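Dihydrodipicolinate synthase (Bacillus clausii KSM-K16, PDB 3E96) probably catalyses formation of 4-hydroxy-tetrahydrodipicolinate, as a lyase of the DapA family with a TIM-barrel fold. Local coordinates at residues B[98-103]-B[134-139]; B[107-112]-B[139-144]; B[161-166]-B[187-192]. All blocks are in the same frame, centred on the assembly; numbering follows the deposited sequence.

Contact 1: residues B[98-103]-B[134-139]; sequences LGNAAK and EALDFP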
loop_
_atom_site.group_PDB
_atom_site.type_symbol
_atom_site.label_atom_id
_atom_site.label_comp_id
_atom_site.label_asym_id
_atom_site.label_seq_id
_atom_site.Cartn_x
_atom_site.Cartn_y
_atom_site.Cartn_z
ATOM N N LEU B 98 14.522 7.697 5.137
ATOM C CA LEU B 98 13.732 7.895 6.351
ATOM C C LEU B 98 14.454 7.301 7.557
ATOM O O LEU B 98 14.438 7.875 8.644
ATOM C CB LEU B 98 12.351 7.242 6.208
ATOM C CG LEU B 98 11.312 7.924 5.312
ATOM C CD1 LEU B 98 10.153 6.959 5.071
ATOM C CD2 LEU B 98 10.812 9.202 5.970
ATOM N N GLY B 99 15.082 6.145 7.360
ATOM C CA GLY B 99 15.805 5.494 8.441
ATOM C C GLY B 99 16.988 6.322 8.921
ATOM O O GLY B 99 17.199 6.490 10.122
ATOM N N ASN B 100 17.770 6.835 7.978
ATOM C CA ASN B 100 18.925 7.654 8.324
ATOM C C ASN B 100 18.476 8.949 9.001
ATOM O O ASN B 100 19.172 9.482 9.867
ATOM C CB ASN B 100 19.744 7.951 7.066
ATOM C CG ASN B 100 20.682 6.816 6.706
ATOM O OD1 ASN B 100 20.985 6.585 5.535
ATOM N ND2 ASN B 100 21.162 6.108 7.718
ATOM N N ALA B 101 17.304 9.445 8.615
ATOM C CA ALA B 101 16.761 10.664 9.208
ATOM C C ALA B 101 16.381 10.393 10.665
ATOM O O ALA B 101 16.663 11.201 11.553
ATOM C CB ALA B 101 15.539 11.132 8.421
ATOM N N ALA B 102 15.741 9.253 10.909
ATOM C CA ALA B 102 15.340 8.880 12.264
ATOM C C ALA B 102 16.579 8.711 13.144
ATOM O O ALA B 102 16.584 9.111 14.311
ATOM C CB ALA B 102 14.539 7.583 12.235
ATOM N N LYS B 103 17.624 8.109 12.582
ATOM C CA LYS B 103 18.870 7.903 13.318
ATOM C C LYS B 103 19.444 9.249 13.745
ATOM O O LYS B 103 19.791 9.453 14.910
ATOM C CB LYS B 103 19.895 7.178 12.443
ATOM C CG LYS B 103 19.546 5.732 12.138
ATOM C CD LYS B 103 20.390 5.182 10.995
ATOM C CE LYS B 103 21.883 5.280 11.281
ATOM N NZ LYS B 103 22.667 4.782 10.116
ATOM N N GLU B 134 20.776 -3.773 6.162
ATOM C CA GLU B 134 22.220 -3.704 5.961
ATOM C C GLU B 134 22.693 -2.284 5.664
ATOM O O GLU B 134 23.740 -1.860 6.155
ATOM C CB GLU B 134 22.657 -4.653 4.839
ATOM C CG GLU B 134 22.295 -6.109 5.106
ATOM C CD GLU B 134 23.008 -7.083 4.184
ATOM O OE1 GLU B 134 23.106 -6.805 2.972
ATOM O OE2 GLU B 134 23.460 -8.142 4.670
ATOM N N ALA B 135 21.920 -1.544 4.875
ATOM C CA ALA B 135 22.282 -0.173 4.534
ATOM C C ALA B 135 22.234 0.746 5.752
ATOM O O ALA B 135 23.098 1.609 5.929
ATOM C CB ALA B 135 21.355 0.363 3.442
ATOM N N LEU B 136 21.228 0.561 6.600
ATOM C CA LEU B 136 21.083 1.404 7.781
ATOM C C LEU B 136 22.055 1.081 8.906
ATOM O O LEU B 136 22.499 1.984 9.616
ATOM C CB LEU B 136 19.652 1.325 8.321
ATOM C CG LEU B 136 18.554 1.978 7.477
ATOM C CD1 LEU B 136 17.200 1.754 8.148
ATOM C CD2 LEU B 136 18.832 3.474 7.323
ATOM N N ASP B 137 22.376 -0.200 9.073
ATOM C CA ASP B 137 23.283 -0.622 10.138
ATOM C C ASP B 137 22.797 0.038 11.429
ATOM O O ASP B 137 23.553 0.709 12.136
ATOM C CB ASP B 137 24.712 -0.182 9.806
ATOM C CG ASP B 137 25.736 -0.730 10.784
ATOM O OD1 ASP B 137 25.671 -1.937 11.100
ATOM O OD2 ASP B 137 26.613 0.044 11.226
ATOM N N PHE B 138 21.517 -0.165 11.721
ATOM C CA PHE B 138 20.866 0.423 12.887
ATOM C C PHE B 138 19.807 -0.588 13.341
ATOM O O PHE B 138 19.254 -1.314 12.515
ATOM C CB PHE B 138 20.208 1.735 12.442
ATOM C CG PHE B 138 19.707 2.593 13.561
ATOM C CD1 PHE B 138 20.588 3.148 14.483
ATOM C CD2 PHE B 138 18.354 2.896 13.662
ATOM C CE1 PHE B 138 20.129 3.997 15.483
ATOM C CE2 PHE B 138 17.884 3.745 14.659
ATOM C CZ PHE B 138 18.776 4.296 15.571
ATOM N N PRO B 139 19.516 -0.657 14.655
ATOM C CA PRO B 139 18.511 -1.611 15.140
ATOM C C PRO B 139 17.218 -1.502 14.346
ATOM O O PRO B 139 16.671 -0.409 14.185
ATOM C CB PRO B 139 18.348 -1.219 16.603
ATOM C CG PRO B 139 19.752 -0.803 16.968
ATOM C CD PRO B 139 20.128 0.071 15.783
#
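With chi1 at -69°, K103 CG lies anti to its own carbonyl carbon, and with chi1 at -169°, F138 CG lies anti to its backbone N; in these settings the lysine chain lies over the phenylalanine ring, and the two side chains run antiparallel past one another. The contact belongs to the outer layer of the TIM barrel, where helix 92-105 packs against the C-terminal end of helix 122-136 and the turn that leads into strand 140-144. K103 CG sits over the centre of the F138 ring, 3.4 Å from the centroid, in a CH-pi contact on one face; P139 CD covers the opposite face, nearer the rim. Beyond the ring the lysine chain bends at chi3, and NZ donates a hydrogen bond of 2.8 Å to L136 O. The donor lies in the carbonyl plane, at a C=O...N angle of 147°. This bond ties the lysine to the carbonyl of the last helical residue, just before D137 leaves helical geometry with positive phi, and the positive charge would probably suit the negative end of the helix dipole. L136 itself reaches toward helix 92-105 with both methyls. G99 makes the close approach possible, since a CB at this position would clash with L136 CD1. That methyl comes to 4.0 Å from G99 CA, while its partner CD2 rests 3.6 Å from the backbone N of N100.

Contact 2: residues B[107-112]-B[139-144]; sequences ADAVMI and PSLVYF
V110 and I112 pair with the strand 140-144 through four backbone hydrogen bonds, the parallel pattern that joins neighbouring strands of the TIM barrel, here the two strands of the beta-alpha-beta unit 109-112, 122-136 and 140-144. V110 gives its N-H to P139 O; I112 N donates to L141 O, 2.8 Å away and nearly straight at 175°, and I112 O accepts from Y143 N. V110 O, which accepts from L141 N, also receives a CA-H...O contact from S140 CA at 3.3 Å.

V110, I112, S140 and V142 occupy the face turned to the helices, where F129 of helix 122-136 touches both I112 and V142. S140 OG comes 3.5 Å from V110 CG2 but has its hydrogen bond with F138 O. At the start of the pairing, A109 CB packs on P139 CB. M111 and L141 lie on the other face. M111 runs beside Y143, the predicted proton donor/acceptor, CG of each being anti to its backbone N (chi1 173° and -162°). Y143 OH is hydrogen-bonded to G194 O; both side chains also touch K167, the predicted Schiff-base lysine. The Met-aromatic contact is oblique, with M111 SD 4.0 Å from Y143 CD1.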
loop_
_atom_site.group_PDB
_atom_site.type_symbol
_atom_site.label_atom_id
_atom_site.label_comp_id
_atom_site.label_asym_id
_atom_site.label_seq_id
_atom_site.Cartn_x
_atom_site.Cartn_y
_atom_site.Cartn_z
ATOM N N ALA B 107 16.355 8.664 17.199
ATOM C CA ALA B 107 15.522 7.483 17.409
ATOM C C ALA B 107 16.415 6.345 17.890
ATOM O O ALA B 107 17.625 6.373 17.681
ATOM C CB ALA B 107 14.826 7.085 16.114
ATOM N N ASP B 108 15.811 5.344 18.524
ATOM C CA ASP B 108 16.553 4.202 19.045
ATOM C C ASP B 108 16.587 3.042 18.064
ATOM O O ASP B 108 17.492 2.208 18.099
ATOM C CB ASP B 108 15.927 3.754 20.362
ATOM C CG ASP B 108 16.007 4.822 21.425
ATOM O OD1 ASP B 108 17.136 5.122 21.876
ATOM O OD2 ASP B 108 14.950 5.372 21.800
ATOM N N ALA B 109 15.592 2.993 17.188
ATOM C CA ALA B 109 15.507 1.936 16.193
ATOM C C ALA B 109 14.464 2.331 15.159
ATOM O O ALA B 109 13.815 3.368 15.291
ATOM C CB ALA B 109 15.099 0.620 16.862
ATOM N N VAL B 110 14.322 1.507 14.128
ATOM C CA VAL B 110 13.320 1.745 13.096
ATOM C C VAL B 110 12.461 0.499 12.946
ATOM O O VAL B 110 12.896 -0.608 13.282
ATOM C CB VAL B 110 13.956 2.043 11.709
ATOM C CG1 VAL B 110 14.745 3.338 11.756
ATOM C CG2 VAL B 110 14.842 0.876 11.277
ATOM N N MET B 111 11.231 0.690 12.479
ATOM C CA MET B 111 10.327 -0.422 12.206
ATOM C C MET B 111 10.060 -0.324 10.712
ATOM O O MET B 111 9.532 0.680 10.226
ATOM C CB MET B 111 8.993 -0.301 12.954
ATOM C CG MET B 111 7.972 -1.394 12.538
ATOM S SD MET B 111 6.283 -1.145 13.143
ATOM C CE MET B 111 5.766 0.229 12.124
ATOM N N ILE B 112 10.443 -1.354 9.974
ATOM C CA ILE B 112 10.220 -1.337 8.542
ATOM C C ILE B 112 8.835 -1.898 8.256
ATOM O O ILE B 112 8.562 -3.071 8.526
ATOM C CB ILE B 112 11.265 -2.188 7.793
ATOM C CG1 ILE B 112 12.678 -1.813 8.255
ATOM C CG2 ILE B 112 11.138 -1.951 6.291
ATOM C CD1 ILE B 112 13.768 -2.690 7.647
ATOM N N PRO B 139 19.516 -0.657 14.655
ATOM C CA PRO B 139 18.511 -1.611 15.140
ATOM C C PRO B 139 17.218 -1.502 14.346
ATOM O O PRO B 139 16.671 -0.409 14.185
ATOM C CB PRO B 139 18.348 -1.219 16.603
ATOM C CG PRO B 139 19.752 -0.803 16.968
ATOM C CD PRO B 139 20.128 0.071 15.783
ATOM N N SER B 140 16.737 -2.639 13.852
ATOM C CA SER B 140 15.531 -2.659 13.033
ATOM C C SER B 140 14.536 -3.744 13.407
ATOM O O SER B 140 14.915 -4.821 13.868
ATOM C CB SER B 140 15.898 -2.876 11.557
ATOM O OG SER B 140 16.886 -1.969 11.108
ATOM N N LEU B 141 13.258 -3.438 13.201
ATOM C CA LEU B 141 12.182 -4.397 13.414
ATOM C C LEU B 141 11.481 -4.455 12.065
ATOM O O LEU B 141 11.576 -3.514 11.274
ATOM C CB LEU B 141 11.169 -3.920 14.457
ATOM C CG LEU B 141 11.576 -3.861 15.925
ATOM C CD1 LEU B 141 12.397 -2.608 16.185
ATOM C CD2 LEU B 141 10.323 -3.854 16.781
ATOM N N VAL B 142 10.797 -5.558 11.791
ATOM C CA VAL B 142 10.055 -5.680 10.545
ATOM C C VAL B 142 8.602 -5.999 10.881
ATOM O O VAL B 142 8.325 -6.741 11.832
ATOM C CB VAL B 142 10.620 -6.798 9.632
ATOM C CG1 VAL B 142 12.075 -6.497 9.271
ATOM C CG2 VAL B 142 10.502 -8.138 10.319
ATOM N N TYR B 143 7.681 -5.411 10.121
ATOM C CA TYR B 143 6.253 -5.645 10.308
ATOM C C TYR B 143 5.891 -6.654 9.221
ATOM O O TYR B 143 5.843 -6.320 8.038
ATOM C CB TYR B 143 5.452 -4.351 10.115
ATOM C CG TYR B 143 4.066 -4.426 10.720
ATOM C CD1 TYR B 143 3.869 -4.218 12.089
ATOM C CD2 TYR B 143 2.958 -4.746 9.939
ATOM C CE1 TYR B 143 2.599 -4.327 12.663
ATOM C CE2 TYR B 143 1.686 -4.859 10.501
ATOM C CZ TYR B 143 1.514 -4.649 11.862
ATOM O OH TYR B 143 0.260 -4.767 12.421
ATOM N N PHE B 144 5.641 -7.888 9.641
ATOM C CA PHE B 144 5.349 -9.006 8.744
ATOM C C PHE B 144 3.850 -9.312 8.790
ATOM O O PHE B 144 3.365 -9.874 9.771
ATOM C CB PHE B 144 6.159 -10.210 9.234
ATOM C CG PHE B 144 6.399 -11.262 8.196
ATOM C CD1 PHE B 144 7.331 -11.057 7.185
ATOM C CD2 PHE B 144 5.712 -12.468 8.247
ATOM C CE1 PHE B 144 7.579 -12.045 6.236
ATOM C CE2 PHE B 144 5.947 -13.463 7.305
ATOM C CZ PHE B 144 6.888 -13.249 6.294
#

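Contact 3: residues B[161-166]-B[187-192]; sequences QNLVGV and HQIAWI
I189 sets its CG2 methyl against V166 CG2 at 3.8 Å, and the same methyl lies over the centre of one face of the W191 ring system. Its branches divide the work: CG2, anti to the backbone N, also reaches G165 CA, while CD1 packs on CG and CD2 of L163 and approaches L163 O to 3.3 Å. V166 runs alongside W191, pointing the same way, and its CB and CG1 both touch CZ3 of the indole, each at 3.7 Å, in an oblique approach. L154 of helix 152-157 touches V166 and W191, and V179 and V180 of helix 173-180 also pack on the indole, so these residues lie between the sheet and the helices of a TIM barrel. An alanine in place of I189 would probably take the CG2 contact from V166 and from the W191 face, and open a gap beside L163 where CD1 had been.

The backbones pair in parallel, as expected for strands 163-168 and 190-193 of one beta-alpha-beta unit. A190 is bonded through both its polar backbone atoms: its N donates to V164 O, 3.0 Å away and tilted 34° from the carbonyl plane, and its O accepts from V166 N at the same length. I192 N then donates to V166 O, almost in line with the carbonyl (C=O...N 163°). I192 lies close to K167, the predicted Schiff-base lysine, which links this pairing to the probable active site. At G165 a side chain would be tight against A190 O, whose distance to G165 CA is 3.3 Å. Directional amide bonds thus fix the register of the strands, while apolar packing covers their helix-facing side with I189, V166 and W191.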
loop_
_atom_site.group_PDB
_atom_site.type_symbol
_atom_site.label_atom_id
_atom_site.label_comp_id
_atom_site.label_asym_id
_atom_site.label_seq_id
_atom_site.Cartn_x
_atom_site.Cartn_y
_atom_site.Cartn_z
ATOM N N GLN B 161 22.516 -9.126 12.384
ATOM C CA GLN B 161 22.815 -8.558 13.691
ATOM C C GLN B 161 21.868 -7.437 14.099
ATOM O O GLN B 161 21.493 -7.328 15.266
ATOM C CB GLN B 161 24.254 -8.036 13.712
ATOM C CG GLN B 161 25.283 -9.131 13.895
ATOM C CD GLN B 161 25.222 -9.747 15.281
ATOM O OE1 GLN B 161 25.732 -10.844 15.509
ATOM N NE2 GLN B 161 24.604 -9.034 16.219
ATOM N N ASN B 162 21.475 -6.604 13.143
ATOM C CA ASN B 162 20.598 -5.492 13.461
ATOM C C ASN B 162 19.101 -5.766 13.441
ATOM O O ASN B 162 18.306 -4.854 13.654
ATOM C CB ASN B 162 20.943 -4.298 12.574
ATOM C CG ASN B 162 22.216 -3.610 13.019
ATOM O OD1 ASN B 162 23.061 -3.240 12.204
ATOM N ND2 ASN B 162 22.357 -3.430 14.329
ATOM N N LEU B 163 18.705 -7.007 13.175
ATOM C CA LEU B 163 17.280 -7.330 13.215
ATOM C C LEU B 163 17.045 -7.678 14.682
ATOM O O LEU B 163 17.458 -8.745 15.152
ATOM C CB LEU B 163 16.943 -8.533 12.327
ATOM C CG LEU B 163 15.456 -8.912 12.365
ATOM C CD1 LEU B 163 14.627 -7.784 11.762
ATOM C CD2 LEU B 163 15.220 -10.197 11.602
ATOM N N VAL B 164 16.399 -6.772 15.410
ATOM C CA VAL B 164 16.164 -6.985 16.832
ATOM C C VAL B 164 14.767 -7.460 17.187
ATOM O O VAL B 164 14.515 -7.848 18.327
ATOM C CB VAL B 164 16.465 -5.700 17.646
ATOM C CG1 VAL B 164 17.915 -5.297 17.452
ATOM C CG2 VAL B 164 15.541 -4.572 17.213
ATOM N N GLY B 165 13.858 -7.427 16.223
ATOM C CA GLY B 165 12.511 -7.866 16.514
ATOM C C GLY B 165 11.615 -7.985 15.307
ATOM O O GLY B 165 11.895 -7.448 14.237
ATOM N N VAL B 166 10.523 -8.713 15.489
ATOM C CA VAL B 166 9.560 -8.909 14.426
ATOM C C VAL B 166 8.163 -8.673 14.975
ATOM O O VAL B 166 7.780 -9.264 15.983
ATOM C CB VAL B 166 9.607 -10.355 13.875
ATOM C CG1 VAL B 166 8.460 -10.577 12.893
ATOM C CG2 VAL B 166 10.946 -10.621 13.200
ATOM N N HIS B 187 19.983 -16.049 17.444
ATOM C CA HIS B 187 19.658 -14.831 16.716
ATOM C C HIS B 187 18.915 -13.767 17.520
ATOM O O HIS B 187 18.745 -12.637 17.061
ATOM C CB HIS B 187 18.906 -15.191 15.438
ATOM C CG HIS B 187 19.680 -16.108 14.543
ATOM N ND1 HIS B 187 21.030 -15.949 14.308
ATOM C CD2 HIS B 187 19.304 -17.204 13.843
ATOM C CE1 HIS B 187 21.452 -16.908 13.505
ATOM N NE2 HIS B 187 20.425 -17.683 13.208
ATOM N N GLN B 188 18.495 -14.131 18.726
ATOM C CA GLN B 188 17.804 -13.214 19.627
ATOM C C GLN B 188 16.843 -12.259 18.929
ATOM O O GLN B 188 17.228 -11.170 18.503
ATOM C CB GLN B 188 18.842 -12.416 20.421
ATOM C CG GLN B 188 19.821 -13.302 21.178
ATOM C CD GLN B 188 20.947 -12.523 21.827
ATOM O OE1 GLN B 188 20.717 -11.676 22.694
ATOM N NE2 GLN B 188 22.178 -12.807 21.410
ATOM N N ILE B 189 15.587 -12.671 18.823
ATOM C CA ILE B 189 14.573 -11.847 18.183
ATOM C C ILE B 189 13.437 -11.576 19.163
ATOM O O ILE B 189 12.946 -12.493 19.822
ATOM C CB ILE B 189 13.982 -12.562 16.941
ATOM C CG1 ILE B 189 15.083 -12.833 15.912
ATOM C CG2 ILE B 189 12.861 -11.728 16.341
ATOM C CD1 ILE B 189 15.747 -11.584 15.362
ATOM N N ALA B 190 13.033 -10.317 19.282
ATOM C CA ALA B 190 11.922 -9.990 20.157
ATOM C C ALA B 190 10.679 -10.305 19.333
ATOM O O ALA B 190 10.480 -9.724 18.270
ATOM C CB ALA B 190 11.947 -8.510 20.519
ATOM N N TRP B 191 9.857 -11.239 19.799
ATOM C CA TRP B 191 8.641 -11.588 19.068
ATOM C C TRP B 191 7.476 -10.775 19.603
ATOM O O TRP B 191 7.054 -10.955 20.745
ATOM C CB TRP B 191 8.349 -13.082 19.195
ATOM C CG TRP B 191 9.296 -13.920 18.400
ATOM C CD1 TRP B 191 10.319 -14.695 18.880
ATOM C CD2 TRP B 191 9.325 -14.053 16.976
ATOM N NE1 TRP B 191 10.981 -15.302 17.835
ATOM C CE2 TRP B 191 10.390 -14.925 16.655
ATOM C CE3 TRP B 191 8.551 -13.519 15.934
ATOM C CZ2 TRP B 191 10.701 -15.275 15.337
ATOM C CZ3 TRP B 191 8.862 -13.869 14.619
ATOM C CH2 TRP B 191 9.929 -14.739 14.335
ATOM N N ILE B 192 6.955 -9.886 18.761
ATOM C CA ILE B 192 5.862 -8.994 19.137
ATOM C C ILE B 192 4.562 -9.262 18.378
ATOM O O ILE B 192 4.566 -9.398 17.156
ATOM C CB ILE B 192 6.277 -7.525 18.872
ATOM C CG1 ILE B 192 7.540 -7.199 19.675
ATOM C CG2 ILE B 192 5.141 -6.565 19.246
ATOM C CD1 ILE B 192 8.252 -5.933 19.216
#

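How the contacts relate
The three contacts follow one part of the eight-stranded parallel barrel from its outer helical layer into the sheet. Contact 1, between helices 92-105 and 122-136, lies about 9 Å from contact 2, centre to centre, and the two interleave along the chain and share P139; the ring of F138 packs on A107, D108 and A109. Contact 3 comes later in the chain, its centre about 9 Å from that of contact 2 and 16 Å from that of contact 1. Strands 140-144 and 163-168 are neighbours, with probable hydrogen bonds between S140 and both N162 and V164. Contacts 2 and 3 therefore build adjoining barrel wall beside the predicted catalytic residues Y143 and K167, whereas contact 1 is peripheral packing.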